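Local structure of beta-glucuronidase (6U7J) at residues D382-N385 with E386-A390. The protein hydrolyses beta-D-glucuronides as a glycoside hydrolase family 2 enzyme of a gut bacterium, and is probably among the gut microbial beta-glucuronidases that reactivate estrogens. Sequence-based numbering, arbitrary orientation.
Sequences DKVN and EKTLA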
ATOM      1  N   ASP B 382     -40.476 -18.240  16.690  1.00 48.01           N
ATOM      2  CA  ASP B 382     -40.016 -18.684  15.384  1.00 50.58           C
ATOM      3  C   ASP B 382     -38.541 -18.372  15.118  1.00 49.90           C
ATOM      4  O   ASP B 382     -38.088 -18.537  13.981  1.00 49.06           O
ATOM      5  CB  ASP B 382     -40.893 -18.077  14.282  1.00 51.87           C
ATOM      6  CG  ASP B 382     -41.156 -16.589  14.484  1.00 64.29           C
ATOM      7  OD1 ASP B 382     -40.759 -16.037  15.543  1.00 56.80           O
ATOM      8  OD2 ASP B 382     -41.768 -15.971  13.579  1.00 72.49           O
ATOM      9  N   LYS B 383     -37.778 -17.940  16.131  1.00 43.84           N
ATOM     10  CA  LYS B 383     -36.365 -17.633  15.920  1.00 41.41           C
ATOM     11  C   LYS B 383     -35.489 -18.274  16.992  1.00 36.76           C
ATOM     12  O   LYS B 383     -35.391 -19.500  17.047  1.00 41.26           O
ATOM     13  CB  LYS B 383     -36.152 -16.116  15.867  1.00 43.23           C
ATOM     14  CG  LYS B 383     -36.662 -15.480  14.567  1.00 44.10           C
ATOM     15  CD  LYS B 383     -36.326 -14.002  14.490  1.00 46.14           C
ATOM     16  CE  LYS B 383     -37.005 -13.338  13.306  1.00 49.36           C
ATOM     17  NZ  LYS B 383     -38.474 -13.268  13.501  1.00 56.46           N
ATOM     18  N   VAL B 384     -34.833 -17.481  17.837  1.00 37.28           N
ATOM     19  CA  VAL B 384     -34.064 -18.047  18.943  1.00 40.93           C
ATOM     20  C   VAL B 384     -35.067 -18.475  20.012  1.00 41.15           C
ATOM     21  O   VAL B 384     -35.661 -17.628  20.683  1.00 41.12           O
ATOM     22  CB  VAL B 384     -33.033 -17.058  19.504  1.00 41.73           C
ATOM     23  CG1 VAL B 384     -32.362 -17.638  20.750  1.00 32.45           C
ATOM     24  CG2 VAL B 384     -31.983 -16.690  18.438  1.00 37.01           C
ATOM     25  N   ASN B 385     -35.254 -19.785  20.164  1.00 38.57           N
ATOM     26  CA  ASN B 385     -36.362 -20.337  20.954  1.00 42.46           C
ATOM     27  C   ASN B 385     -35.854 -21.518  21.788  1.00 39.49           C
ATOM     28  O   ASN B 385     -34.647 -21.690  21.993  1.00 40.02           O
ATOM     29  CB  ASN B 385     -37.529 -20.704  20.016  1.00 39.62           C
ATOM     30  CG  ASN B 385     -37.153 -21.775  19.012  1.00 39.25           C
ATOM     31  OD1 ASN B 385     -36.165 -22.484  19.187  1.00 39.21           O
ATOM     32  ND2 ASN B 385     -37.938 -21.895  17.951  1.00 39.69           N
ATOM     33  N   GLU B 386     -36.792 -22.351  22.282  1.00 38.31           N
ATOM     34  CA  GLU B 386     -36.481 -23.450  23.206  1.00 38.75           C
ATOM     35  C   GLU B 386     -35.452 -24.403  22.600  1.00 40.52           C
ATOM     36  O   GLU B 386     -34.765 -25.137  23.322  1.00 40.71           O
ATOM     37  CB  GLU B 386     -37.771 -24.222  23.557  1.00 41.18           C
ATOM     38  CG  GLU B 386     -38.340 -25.060  22.389  1.00 50.17           C
ATOM     39  CD  GLU B 386     -39.184 -26.272  22.828  1.00 63.41           C
ATOM     40  OE1 GLU B 386     -39.851 -26.876  21.948  1.00 63.42           O
ATOM     41  OE2 GLU B 386     -39.177 -26.625  24.038  1.00 59.18           O
ATOM     42  N   LYS B 387     -35.349 -24.374  21.274  1.00 46.50           N
ATOM     43  CA  LYS B 387     -34.479 -25.190  20.458  1.00 44.17           C
ATOM     44  C   LYS B 387     -33.052 -24.785  20.489  1.00 42.95           C
ATOM     45  O   LYS B 387     -32.155 -25.614  20.708  1.00 39.95           O
ATOM     46  CB  LYS B 387     -34.829 -25.099  18.980  1.00 52.11           C
ATOM     47  CG  LYS B 387     -35.774 -26.076  18.795  1.00 55.29           C
ATOM     48  CD  LYS B 387     -35.229 -27.243  19.382  1.00 61.55           C
ATOM     49  CE  LYS B 387     -36.502 -27.748  19.886  1.00 73.31           C
ATOM     50  NZ  LYS B 387     -37.100 -28.220  18.555  1.00 77.57           N
ATOM     51  N   THR B 388     -32.888 -23.579  19.993  1.00 34.89           N
ATOM     52  CA  THR B 388     -31.668 -22.863  20.191  1.00 37.53           C
ATOM     53  C   THR B 388     -31.192 -23.110  21.603  1.00 34.03           C
ATOM     54  O   THR B 388     -30.036 -23.465  21.819  1.00 32.93           O
ATOM     55  CB  THR B 388     -31.934 -21.399  19.951  1.00 33.74           C
ATOM     56  OG1 THR B 388     -32.672 -21.256  18.735  1.00 32.15           O
ATOM     57  CG2 THR B 388     -30.592 -20.681  19.868  1.00 33.13           C
ATOM     58  N   LEU B 389     -32.096 -22.949  22.574  1.00 35.01           N
ATOM     59  CA  LEU B 389     -31.716 -23.070  23.978  1.00 34.77           C
ATOM     60  C   LEU B 389     -31.191 -24.468  24.294  1.00 35.15           C
ATOM     61  O   LEU B 389     -30.149 -24.620  24.946  1.00 35.78           O
ATOM     62  CB  LEU B 389     -32.916 -22.710  24.861  1.00 36.92           C
ATOM     63  CG  LEU B 389     -32.765 -22.876  26.380  1.00 43.26           C
ATOM     64  CD1 LEU B 389     -31.486 -22.236  26.852  1.00 37.87           C
ATOM     65  CD2 LEU B 389     -33.968 -22.290  27.121  1.00 37.25           C
ATOM     66  N   ALA B 390     -31.905 -25.509  23.850  1.00 36.03           N
ATOM     67  CA  ALA B 390     -31.450 -26.869  24.130  1.00 35.37           C
ATOM     68  C   ALA B 390     -30.139 -27.157  23.410  1.00 38.36           C
ATOM     69  O   ALA B 390     -29.232 -27.777  23.982  1.00 35.06           O
ATOM     70  CB  ALA B 390     -32.518 -27.886  23.735  1.00 37.06           C
TER
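N385 and T388 form a capping box at the start of helix 386-403, a helix of the family 2 TIM-barrel domain that leads into the barrel strand 409-416. N385 is the N-cap, and its side-chain amide serves two partners. OD1 accepts from K387 N at 2.9 Å, one of the first-turn amides that have no carbonyl of a preceding helical turn to bond to. The donor stands 39° out of the carbonyl plane of the amide, away from the lone-pair directions, and the bond is bent (N-H...O 147°). ND2 donates to the backbone oxygen of E381 in the preceding loop, which ties the cap to the chain before it. With OD1 and ND2 both engaged, the rotation of the amide is held from its two ends. CG sits between the backbone N and carbonyl carbon of N385, which brings OD1 to the K387 amide, and the two side chains run side by side, pointing the same way.

The reciprocal bond of the box is weak: N385 N reaches T388 OG1 at 3.3 Å, though nearly straight (161°). T388 OG1 also donates to the backbone oxygen of W149, so this buried hydroxyl links the cap to a loop in the part of the chain assigned to the sugar-binding domain. The methyl CG2 of T388, anti to the backbone N (OG1 lies beside it), packs on V384 CG1 at 3.6 Å, the two side chains crossing at about a right angle, and Y428 of helix 424-439 touches both residues. The first i to i+4 bond of the helix runs from L389 N to N385 O at 2.9 Å, approaching almost in line with the carbonyl, while L389 CB lies 3.5 Å from that same N385 O.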